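Local coordinates for protein rRNA N-glycosidase (Bougainvillea spectabilis, PDB 3CTK) that is a plant member of the ribosome-inactivating protein family, whose fold joins a mixed beta-sheet to a largely helical region, at residues Lys145-Gly149 / Gln150-Lys154; Tyr133-Glu136 / Phe137-Ala141. All blocks are in the same frame, centred on the assembly; numbering follows the deposited sequence.

Contact 1: residues Lys145-Gly149 / Gln150-Lys154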
loop_
_atom_site.group_PDB
_atom_site.type_symbol
_atom_site.label_atom_id
_atom_site.label_comp_id
_atom_site.label_asym_id
_atom_site.label_seq_id
_atom_site.Cartn_x
_atom_site.Cartn_y
_atom_site.Cartn_z
ATOM N N LYS A 145 -9.252 -11.541 -17.545
ATOM C CA LYS A 145 -8.366 -12.363 -18.359
ATOM C C LYS A 145 -7.866 -13.583 -17.601
ATOM O O LYS A 145 -7.976 -13.646 -16.378
ATOM C CB LYS A 145 -7.185 -11.519 -18.840
ATOM C CG LYS A 145 -7.589 -10.511 -19.902
ATOM C CD LYS A 145 -6.467 -9.568 -20.265
ATOM C CE LYS A 145 -6.802 -8.827 -21.545
ATOM N NZ LYS A 145 -8.207 -8.341 -21.537
ATOM N N THR A 146 -7.332 -14.563 -18.325
ATOM C CA THR A 146 -6.817 -15.759 -17.675
ATOM C C THR A 146 -5.695 -15.346 -16.728
ATOM O O THR A 146 -4.970 -14.389 -16.998
ATOM C CB THR A 146 -6.276 -16.777 -18.699
ATOM O OG1 THR A 146 -5.270 -16.160 -19.508
ATOM C CG2 THR A 146 -7.401 -17.276 -19.587
ATOM N N ILE A 147 -5.569 -16.066 -15.618
ATOM C CA ILE A 147 -4.555 -15.773 -14.612
ATOM C C ILE A 147 -3.127 -15.879 -15.149
ATOM O O ILE A 147 -2.678 -16.952 -15.559
ATOM C CB ILE A 147 -4.711 -16.720 -13.389
ATOM C CG1 ILE A 147 -6.062 -16.473 -12.708
ATOM C CG2 ILE A 147 -3.568 -16.510 -12.408
ATOM C CD1 ILE A 147 -6.219 -15.076 -12.109
ATOM N N ASN A 148 -2.426 -14.750 -15.149
ATOM C CA ASN A 148 -1.042 -14.688 -15.600
ATOM C C ASN A 148 -0.231 -14.104 -14.445
ATOM O O ASN A 148 -0.301 -12.905 -14.165
ATOM C CB ASN A 148 -0.919 -13.797 -16.837
ATOM C CG ASN A 148 0.502 -13.720 -17.357
ATOM O OD1 ASN A 148 1.415 -13.319 -16.639
ATOM N ND2 ASN A 148 0.696 -14.104 -18.612
ATOM N N GLY A 149 0.531 -14.965 -13.777
ATOM C CA GLY A 149 1.325 -14.540 -12.639
ATOM C C GLY A 149 2.168 -13.295 -12.830
ATOM O O GLY A 149 2.208 -12.432 -11.948
ATOM N N GLN A 150 2.848 -13.194 -13.966
ATOM C CA GLN A 150 3.702 -12.041 -14.228
ATOM C C GLN A 150 2.941 -10.719 -14.288
ATOM O O GLN A 150 3.358 -9.729 -13.682
ATOM C CB GLN A 150 4.489 -12.248 -15.525
ATOM C CG GLN A 150 5.305 -11.042 -15.956
ATOM C CD GLN A 150 6.201 -11.339 -17.144
ATOM O OE1 GLN A 150 5.844 -12.119 -18.025
ATOM N NE2 GLN A 150 7.364 -10.701 -17.182
ATOM N N GLU A 151 1.825 -10.700 -15.009
ATOM C CA GLU A 151 1.035 -9.482 -15.130
ATOM C C GLU A 151 0.394 -9.081 -13.807
ATOM O O GLU A 151 0.308 -7.893 -13.483
ATOM C CB GLU A 151 -0.041 -9.652 -16.203
ATOM C CG GLU A 151 0.527 -9.765 -17.604
ATOM C CD GLU A 151 1.362 -8.558 -17.980
ATOM O OE1 GLU A 151 0.808 -7.439 -18.000
ATOM O OE2 GLU A 151 2.572 -8.728 -18.248
ATOM N N ILE A 152 -0.056 -10.073 -13.044
ATOM C CA ILE A 152 -0.684 -9.804 -11.758
ATOM C C ILE A 152 0.344 -9.262 -10.764
ATOM O O ILE A 152 0.031 -8.388 -9.954
ATOM C CB ILE A 152 -1.361 -11.076 -11.203
ATOM C CG1 ILE A 152 -2.547 -11.444 -12.099
ATOM C CG2 ILE A 152 -1.842 -10.842 -9.778
ATOM C CD1 ILE A 152 -3.171 -12.805 -11.797
ATOM N N ALA A 153 1.572 -9.770 -10.827
ATOM C CA ALA A 153 2.611 -9.287 -9.925
ATOM C C ALA A 153 2.887 -7.811 -10.218
ATOM O O ALA A 153 3.130 -7.024 -9.302
ATOM C CB ALA A 153 3.894 -10.111 -10.089
ATOM N N LYS A 154 2.845 -7.432 -11.493
ATOM C CA LYS A 154 3.085 -6.039 -11.869
ATOM C C LYS A 154 1.989 -5.153 -11.286
ATOM O O LYS A 154 2.260 -4.063 -10.786
ATOM C CB LYS A 154 3.122 -5.894 -13.391
ATOM C CG LYS A 154 4.358 -6.514 -14.033
ATOM C CD LYS A 154 4.338 -6.415 -15.555
ATOM C CE LYS A 154 4.415 -4.974 -16.034
ATOM N NZ LYS A 154 3.236 -4.155 -15.619
HETATM O O HOH W 1 3.863 -14.145 -18.625
#

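Contact 2: residues Tyr133-Glu136 / Phe137-Ala141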
loop_
_atom_site.group_PDB
_atom_site.type_symbol
_atom_site.label_atom_id
_atom_site.label_comp_id
_atom_site.label_asym_id
_atom_site.label_seq_id
_atom_site.Cartn_x
_atom_site.Cartn_y
_atom_site.Cartn_z
ATOM N N TYR A 133 -2.193 6.372 -14.988
ATOM C CA TYR A 133 -2.336 5.739 -16.296
ATOM C C TYR A 133 -1.702 4.353 -16.294
ATOM O O TYR A 133 -2.255 3.403 -16.858
ATOM C CB TYR A 133 -1.683 6.592 -17.387
ATOM C CG TYR A 133 -2.053 6.149 -18.789
ATOM C CD1 TYR A 133 -3.313 6.426 -19.315
ATOM C CD2 TYR A 133 -1.160 5.411 -19.569
ATOM C CE1 TYR A 133 -3.681 5.979 -20.588
ATOM C CE2 TYR A 133 -1.518 4.959 -20.843
ATOM C CZ TYR A 133 -2.779 5.246 -21.343
ATOM O OH TYR A 133 -3.147 4.793 -22.590
ATOM N N LYS A 134 -0.535 4.243 -15.667
ATOM C CA LYS A 134 0.159 2.965 -15.588
ATOM C C LYS A 134 -0.658 1.987 -14.755
ATOM O O LYS A 134 -0.724 0.802 -15.071
ATOM C CB LYS A 134 1.547 3.151 -14.970
ATOM C CG LYS A 134 2.494 3.980 -15.832
ATOM C CD LYS A 134 2.797 3.298 -17.165
ATOM C CE LYS A 134 3.759 4.137 -18.002
ATOM N NZ LYS A 134 4.092 3.484 -19.302
ATOM N N LEU A 135 -1.278 2.481 -13.685
ATOM C CA LEU A 135 -2.093 1.614 -12.843
ATOM C C LEU A 135 -3.270 1.108 -13.667
ATOM O O LEU A 135 -3.582 -0.081 -13.642
ATOM C CB LEU A 135 -2.589 2.366 -11.602
ATOM C CG LEU A 135 -3.542 1.610 -10.666
ATOM C CD1 LEU A 135 -2.889 0.330 -10.161
ATOM C CD2 LEU A 135 -3.924 2.514 -9.502
ATOM N N GLU A 136 -3.910 2.000 -14.421
ATOM C CA GLU A 136 -5.038 1.578 -15.245
ATOM C C GLU A 136 -4.604 0.538 -16.273
ATOM O O GLU A 136 -5.320 -0.430 -16.525
ATOM C CB GLU A 136 -5.690 2.777 -15.951
ATOM C CG GLU A 136 -6.690 2.365 -17.028
ATOM C CD GLU A 136 -7.802 3.371 -17.233
ATOM O OE1 GLU A 136 -8.562 3.225 -18.217
ATOM O OE2 GLU A 136 -7.927 4.300 -16.408
ATOM N N PHE A 137 -3.428 0.733 -16.863
ATOM C CA PHE A 137 -2.920 -0.212 -17.852
ATOM C C PHE A 137 -2.739 -1.601 -17.236
ATOM O O PHE A 137 -3.071 -2.613 -17.861
ATOM C CB PHE A 137 -1.578 0.266 -18.411
ATOM C CG PHE A 137 -1.040 -0.604 -19.513
ATOM C CD1 PHE A 137 -1.396 -0.372 -20.837
ATOM C CD2 PHE A 137 -0.203 -1.676 -19.222
ATOM C CE1 PHE A 137 -0.925 -1.197 -21.858
ATOM C CE2 PHE A 137 0.271 -2.508 -20.236
ATOM C CZ PHE A 137 -0.092 -2.266 -21.556
ATOM N N SER A 138 -2.210 -1.653 -16.017
ATOM C CA SER A 138 -1.992 -2.936 -15.354
ATOM C C SER A 138 -3.316 -3.619 -15.020
ATOM O O SER A 138 -3.404 -4.847 -15.035
ATOM C CB SER A 138 -1.149 -2.757 -14.083
ATOM O OG SER A 138 -1.856 -2.051 -13.078
ATOM N N ILE A 139 -4.345 -2.828 -14.722
ATOM C CA ILE A 139 -5.658 -3.392 -14.416
ATOM C C ILE A 139 -6.262 -3.959 -15.701
ATOM O O ILE A 139 -6.834 -5.047 -15.708
ATOM C CB ILE A 139 -6.597 -2.315 -13.813
ATOM C CG1 ILE A 139 -6.060 -1.881 -12.446
ATOM C CG2 ILE A 139 -8.024 -2.854 -13.692
ATOM C CD1 ILE A 139 -6.855 -0.773 -11.775
ATOM N N GLU A 140 -6.121 -3.218 -16.793
ATOM C CA GLU A 140 -6.635 -3.655 -18.088
ATOM C C GLU A 140 -5.981 -4.956 -18.540
ATOM O O GLU A 140 -6.592 -5.759 -19.245
ATOM C CB GLU A 140 -6.373 -2.581 -19.145
ATOM C CG GLU A 140 -7.426 -1.502 -19.207
ATOM C CD GLU A 140 -8.678 -1.975 -19.909
ATOM O OE1 GLU A 140 -9.636 -1.184 -20.011
ATOM O OE2 GLU A 140 -8.706 -3.137 -20.366
ATOM N N ALA A 141 -4.738 -5.162 -18.129
ATOM C CA ALA A 141 -4.001 -6.355 -18.525
ATOM C C ALA A 141 -4.424 -7.638 -17.814
ATOM O O ALA A 141 -4.184 -8.731 -18.327
ATOM C CB ALA A 141 -2.505 -6.124 -18.325
HETATM O O HOH W 2 -7.845 1.501 -20.165
#

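Contact 1: residues Lys145-Gly149 / Gln150-Lys154
Asn148 turns its side-chain amide onto the backbone of Glu151, making it the N-cap of helix 149-168. The capping bond runs from Glu151 N to Asn148 OD1, 3.1 Å long and nearly straight at 165°, the N-H approaching OD1 from above the plane of the amide, off its lone-pair directions. With CG opposite the backbone N (chi1 -179°) and the amide rotated to chi2 -58°, OD1 faces the N-H of Glu151. Asn148 O starts the helical pattern, accepting from Ile152 N at 3.1 Å almost in line with the C=O bond. Gly149 O then takes Ala153 N at 3.0 Å. On the amide's other branch, Asn148 ND2 donates to a water 3.2 Å away, and this water in turn donates to Gln150 OE1 at 2.9 Å. The extended Gln150 side chain is held at both polar atoms, since its NE2 donates to Ala121 O. Glu151 CG lies beside the Asn148 amide; beyond it the chain bends and carries the carboxylate away. Apolar contact closes the turn beside the cap: Ile152 reaches back past Asn148 O, and its CD1 meets Ile147 CG2 at 3.8 Å.

Contact 2: residues Tyr133-Glu136 / Phe137-Ala141
This is a within-helix contact between successive turns of helix 132-142, whose inner face lies against helix 149-168. Leu135 O is gripped twice: Ile139 N donates to it at 3.0 Å, and Ser138 OG donates to it at 2.7 Å from the side, with a C=O...OG angle of 123°. Ser138 can do this because OG sits between its own backbone N and carbonyl carbon (chi1 68°), folded back onto the preceding turn, so a buried hydroxyl is satisfied within the helix. The backbone follows the alpha-helical i to i+4 pattern, with Phe137 N on Tyr133 O at 2.9 Å and Glu140 N on Glu136 O also at 2.9 Å. Along the inner face Leu135 CG and Ile139 CD1 pack at 4.2 Å; Ile158 lies against Leu135, and Phe155 against Ser138 and Ile139. Glu136 and Glu140 share another flank, their OE1 atoms 4.9 Å apart. One water donates to both, at 2.7 Å from Glu136 OE1 and more loosely to Glu140 OE1, which probably eases the repulsion between like charges. Thr55 OG1 also bonds Glu136 OE1, while Ser56 OG and Lys58 NZ hold the Glu140 carboxylate.

Running from the N terminus, the chain first passes through contact 2, within helix 132-142, and then leaves that helix through a short loop to reach contact 1, where helix 149-168 begins. The two contacts are in series, neither nested nor crossed, with centres about 12 Å apart. Neither closes a long loop; contact 1 ends the connection between the two helices. They meet where the Glu151 carboxylate, from contact 1, touches Ala141 CB of contact 2. Residues 133-141 tie their helix to the loop carrying Thr54, Thr55 and Ser56, whereas residues 145-154 reach Tyr74 and Trp78 of strand 70-78 and Ala120 and Ala121 of helix 114-121.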